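PDB 2DRH: 361aa long hypothetical D-aminopeptidase from Pyrococcus horikoshii, which is of unknown function but may act as an aminopeptidase, like other enzymes of the S58 (DmpA-like) peptidase family. Local coordinates for residues A[25-30]-A[282-287]; A[248-253]-A[306-311]. All coordinates share one frame; numbering follows the deposited sequence.

Along the chain the four segments come in the order 25-30, 248-253, 282-287 and 306-311, so the two contacts interleave, with their centres about 16 Å apart. Strand 240-246, helix 252-268 and strand 278-285 form a beta-alpha-beta unit whose two strands are parallel neighbours in one sheet. Segment 248-253 leads into the helix of this unit, and segment 282-287 closes its second strand. Contact 1 ties that strand to the lead-in of strand 28-36 in another sheet, while contact 2 packs the loop leading into helix 252-268 against the start of helix 309-328. The contacts meet directly: Ser-285 OG lies 2.6 Å from Ala-248 O, a probable hydrogen bond that joins the end of strand 278-285 to the loop before helix 252-268, within the same crossover unit.

Contact 1: residues A[25-30]-A[282-287]; sequences KGVKVG and VAFSTA
Lys-25 and Thr-286 are joined by a hydrogen bond in which NZ donates to OG1 at 2.6 Å. Bends at chi2 (-78°) and chi4 (-69°) fold the lysine chain over so that its ammonium group reaches the threonine. Beside this polar link runs an apolar one: CG2 of Val-27 meets the Phe-284 ring at its edge, near the ring plane, 4.2 Å from CZ. The same methyl lies 4.3 Å from CG2 of Thr-286, so the threonine serves both halves of the contact, and a valine in its place would probably leave the Lys-25 ammonium without this acceptor. In the second shell, Gly-26 turns the chain between the two contributing residues at a positive phi (103°), where a beta carbon would jam against the carbonyl O of Lys-25. On the other segment, an ST turn from Ala-287 N to Ser-285 OG (3.1 Å) shapes the corner that carries Thr-286. Lys-25 also touches Asp-247. Further out, Phe-284 packs against Ile-243 and Ala-245 of strand 240-246 and Val-67 and Ala-69 of strand 65-73, while Val-27 leads into strand 28-36 of a different sheet.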
# COMPACT_ATOMS: atom_id res chain seq x y z
N LYS A 25 -22.25 3.72 -21.55
CA LYS A 25 -22.23 3.23 -22.93
C LYS A 25 -21.05 2.32 -23.25
O LYS A 25 -19.89 2.67 -23.01
CB LYS A 25 -22.25 4.41 -23.91
CG LYS A 25 -20.96 5.21 -23.97
CD LYS A 25 -20.82 6.15 -22.78
CE LYS A 25 -19.39 6.65 -22.63
NZ LYS A 25 -18.49 5.54 -22.18
N GLY A 26 -21.36 1.15 -23.79
CA GLY A 26 -20.32 0.20 -24.15
C GLY A 26 -20.19 -0.94 -23.16
O GLY A 26 -19.82 -2.05 -23.54
N VAL A 27 -20.47 -0.67 -21.89
CA VAL A 27 -20.38 -1.70 -20.86
C VAL A 27 -21.48 -2.74 -21.08
O VAL A 27 -22.61 -2.39 -21.40
CB VAL A 27 -20.51 -1.09 -19.43
CG1 VAL A 27 -20.56 -2.19 -18.37
CG2 VAL A 27 -19.33 -0.16 -19.17
N LYS A 28 -21.13 -4.01 -20.91
CA LYS A 28 -22.09 -5.09 -21.09
C LYS A 28 -21.96 -6.15 -19.99
O LYS A 28 -20.86 -6.39 -19.48
CB LYS A 28 -21.89 -5.71 -22.47
CG LYS A 28 -22.23 -4.74 -23.61
CD LYS A 28 -21.75 -5.25 -24.96
CE LYS A 28 -22.41 -6.56 -25.34
NZ LYS A 28 -21.74 -7.18 -26.53
N VAL A 29 -23.09 -6.78 -19.65
CA VAL A 29 -23.12 -7.81 -18.60
C VAL A 29 -23.82 -9.09 -19.09
O VAL A 29 -24.91 -9.03 -19.66
CB VAL A 29 -23.87 -7.32 -17.34
CG1 VAL A 29 -23.89 -8.42 -16.29
CG2 VAL A 29 -23.20 -6.08 -16.78
N GLY A 30 -23.18 -10.23 -18.84
CA GLY A 30 -23.75 -11.51 -19.23
C GLY A 30 -23.73 -12.49 -18.08
O GLY A 30 -22.81 -12.45 -17.25
N VAL A 282 -13.63 -2.60 -7.64
CA VAL A 282 -12.82 -2.40 -8.82
C VAL A 282 -13.47 -1.31 -9.68
O VAL A 282 -14.63 -1.42 -10.05
CB VAL A 282 -12.69 -3.70 -9.64
CG1 VAL A 282 -11.96 -3.42 -10.94
CG2 VAL A 282 -11.92 -4.75 -8.83
N ALA A 283 -12.72 -0.26 -9.97
CA ALA A 283 -13.24 0.85 -10.76
C ALA A 283 -12.45 1.05 -12.04
O ALA A 283 -11.23 0.92 -12.06
CB ALA A 283 -13.23 2.12 -9.94
N PHE A 284 -13.16 1.38 -13.12
CA PHE A 284 -12.52 1.62 -14.41
C PHE A 284 -13.27 2.68 -15.20
O PHE A 284 -14.47 2.89 -14.99
CB PHE A 284 -12.42 0.32 -15.21
CG PHE A 284 -13.75 -0.22 -15.70
CD1 PHE A 284 -14.34 0.27 -16.87
CD2 PHE A 284 -14.39 -1.24 -15.00
CE1 PHE A 284 -15.55 -0.26 -17.33
CE2 PHE A 284 -15.60 -1.77 -15.46
CZ PHE A 284 -16.18 -1.28 -16.63
N SER A 285 -12.56 3.34 -16.10
CA SER A 285 -13.16 4.37 -16.94
C SER A 285 -13.11 3.94 -18.40
O SER A 285 -12.18 3.25 -18.82
CB SER A 285 -12.42 5.70 -16.76
OG SER A 285 -12.87 6.67 -17.70
N THR A 286 -14.11 4.33 -19.17
CA THR A 286 -14.17 3.99 -20.58
C THR A 286 -13.68 5.18 -21.40
O THR A 286 -13.60 5.11 -22.62
CB THR A 286 -15.62 3.70 -21.02
OG1 THR A 286 -16.44 4.84 -20.72
CG2 THR A 286 -16.17 2.49 -20.29
N ALA A 287 -13.35 6.27 -20.72
CA ALA A 287 -12.91 7.49 -21.37
C ALA A 287 -11.55 7.42 -22.08
O ALA A 287 -11.35 8.08 -23.11
CB ALA A 287 -12.92 8.64 -20.37

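Contact 2: residues A[248-253]-A[306-311]; sequences APLTGR and SVISPL
Leu-250 and Ala-248 pack against Ile-308 and Leu-311 in an entirely apolar contact, in which the loop leading into helix 252-268 rests on the first turn of helix 309-328. The loop belongs to a beta-alpha-beta crossover that runs from strand 240-246 through helix 252-268 to the parallel strand 278-285. The main bump is CD2 of Leu-250. It rests in the shallow groove where a methyl of Ile-308 and one of Leu-311 meet, lying 4.1 Å from CG2 of the isoleucine and 4.4 Å from CD1 of the leucine. The second bump is smaller and fits more closely: the methyl of Ala-248 rests against the fork of Leu-311, with CB 3.8 Å from CD1 and 4.2 Å from CD2. CD1 of Leu-311 thus touches both Ala-248 and Leu-250, and the fork spreads toward the alanine.

A chi1 of 64° sets CG1 of Ile-308 between the backbone N and the carbonyl carbon and CG2 anti to that carbon, where CG2 meets Leu-250. Around these residues, the Ile-308 side chain packs on Gln-254 and Arg-257 of helix 252-268, Leu-255 and Val-258 of the same helix cover Leu-250, and Ile-194 and Val-201 touch Leu-311.

The start of helix 252-268 is fixed locally. Thr-251 is its N-cap: the side chain caps a backbone N early in the helix, and its own N donates to Gln-254 OE1, an arrangement consistent with a capping box. Arg-253 forms a salt bridge with Asp-305 and also donates from NH1 to Glu-88 O of the second subunit, which brings this corner of the fold into the assembly. At the head of the other helix, Ile-308 occupies the N-cap position, and its carbonyl O accepts a weak hydrogen bond from Leu-311 N at 3.0 Å.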
# COMPACT_ATOMS: atom_id res chain seq x y z
N ALA A 248 -16.26 9.12 -17.11
CA ALA A 248 -15.49 10.30 -16.76
C ALA A 248 -14.00 10.01 -16.94
O ALA A 248 -13.52 8.95 -16.55
CB ALA A 248 -15.78 10.71 -15.32
N PRO A 249 -13.26 10.94 -17.56
CA PRO A 249 -11.82 10.74 -17.76
C PRO A 249 -11.07 10.80 -16.43
O PRO A 249 -11.12 11.82 -15.73
CB PRO A 249 -11.44 11.87 -18.71
CG PRO A 249 -12.38 12.97 -18.30
CD PRO A 249 -13.69 12.22 -18.15
N LEU A 250 -10.39 9.72 -16.08
CA LEU A 250 -9.65 9.63 -14.82
C LEU A 250 -8.42 8.74 -14.95
O LEU A 250 -8.46 7.70 -15.59
CB LEU A 250 -10.54 9.06 -13.73
CG LEU A 250 -11.87 9.75 -13.39
CD1 LEU A 250 -12.76 8.77 -12.63
CD2 LEU A 250 -11.62 11.01 -12.58
N THR A 251 -7.32 9.15 -14.32
CA THR A 251 -6.09 8.38 -14.36
C THR A 251 -6.22 7.18 -13.41
O THR A 251 -7.20 7.07 -12.68
CB THR A 251 -4.90 9.23 -13.91
OG1 THR A 251 -5.00 9.50 -12.50
CG2 THR A 251 -4.88 10.57 -14.68
N GLY A 252 -5.23 6.29 -13.44
CA GLY A 252 -5.26 5.12 -12.57
C GLY A 252 -5.38 5.52 -11.11
O GLY A 252 -6.22 5.00 -10.39
N ARG A 253 -4.55 6.46 -10.68
CA ARG A 253 -4.56 6.93 -9.30
C ARG A 253 -5.95 7.37 -8.88
O ARG A 253 -6.42 7.01 -7.80
CB ARG A 253 -3.58 8.10 -9.13
CG ARG A 253 -3.63 8.74 -7.74
CD ARG A 253 -2.75 9.97 -7.71
NE ARG A 253 -3.13 10.88 -8.78
CZ ARG A 253 -4.21 11.65 -8.75
NH1 ARG A 253 -5.02 11.63 -7.70
NH2 ARG A 253 -4.49 12.44 -9.78
N SER A 306 -9.73 18.41 -7.99
CA SER A 306 -10.55 19.40 -7.29
C SER A 306 -12.02 19.42 -7.73
O SER A 306 -12.86 20.00 -7.05
CB SER A 306 -9.96 20.80 -7.49
OG SER A 306 -10.11 21.22 -8.83
N VAL A 307 -12.33 18.79 -8.86
CA VAL A 307 -13.72 18.80 -9.32
C VAL A 307 -14.41 17.44 -9.34
O VAL A 307 -15.52 17.32 -9.87
CB VAL A 307 -13.83 19.41 -10.75
CG1 VAL A 307 -13.12 20.75 -10.81
CG2 VAL A 307 -13.27 18.45 -11.78
N ILE A 308 -13.80 16.41 -8.76
CA ILE A 308 -14.41 15.09 -8.81
C ILE A 308 -15.18 14.57 -7.60
O ILE A 308 -15.57 13.40 -7.58
CB ILE A 308 -13.38 14.02 -9.20
CG1 ILE A 308 -12.29 13.92 -8.13
CG2 ILE A 308 -12.77 14.38 -10.55
CD1 ILE A 308 -11.16 12.97 -8.51
N SER A 309 -15.43 15.41 -6.60
CA SER A 309 -16.17 14.96 -5.42
C SER A 309 -17.55 14.42 -5.79
O SER A 309 -18.04 13.46 -5.17
CB SER A 309 -16.27 16.08 -4.39
OG SER A 309 -14.98 16.39 -3.87
N PRO A 310 -18.21 15.02 -6.80
CA PRO A 310 -19.53 14.54 -7.20
C PRO A 310 -19.44 13.07 -7.62
O PRO A 310 -20.35 12.28 -7.35
CB PRO A 310 -19.89 15.46 -8.36
CG PRO A 310 -19.28 16.74 -7.95
CD PRO A 310 -17.91 16.30 -7.48
N LEU A 311 -18.35 12.69 -8.27
CA LEU A 311 -18.18 11.31 -8.70
C LEU A 311 -17.99 10.39 -7.47
O LEU A 311 -18.42 9.24 -7.47
CB LEU A 311 -17.00 11.17 -9.66
CG LEU A 311 -17.11 11.94 -11.00
CD1 LEU A 311 -15.77 11.97 -11.69
CD2 LEU A 311 -18.15 11.28 -11.90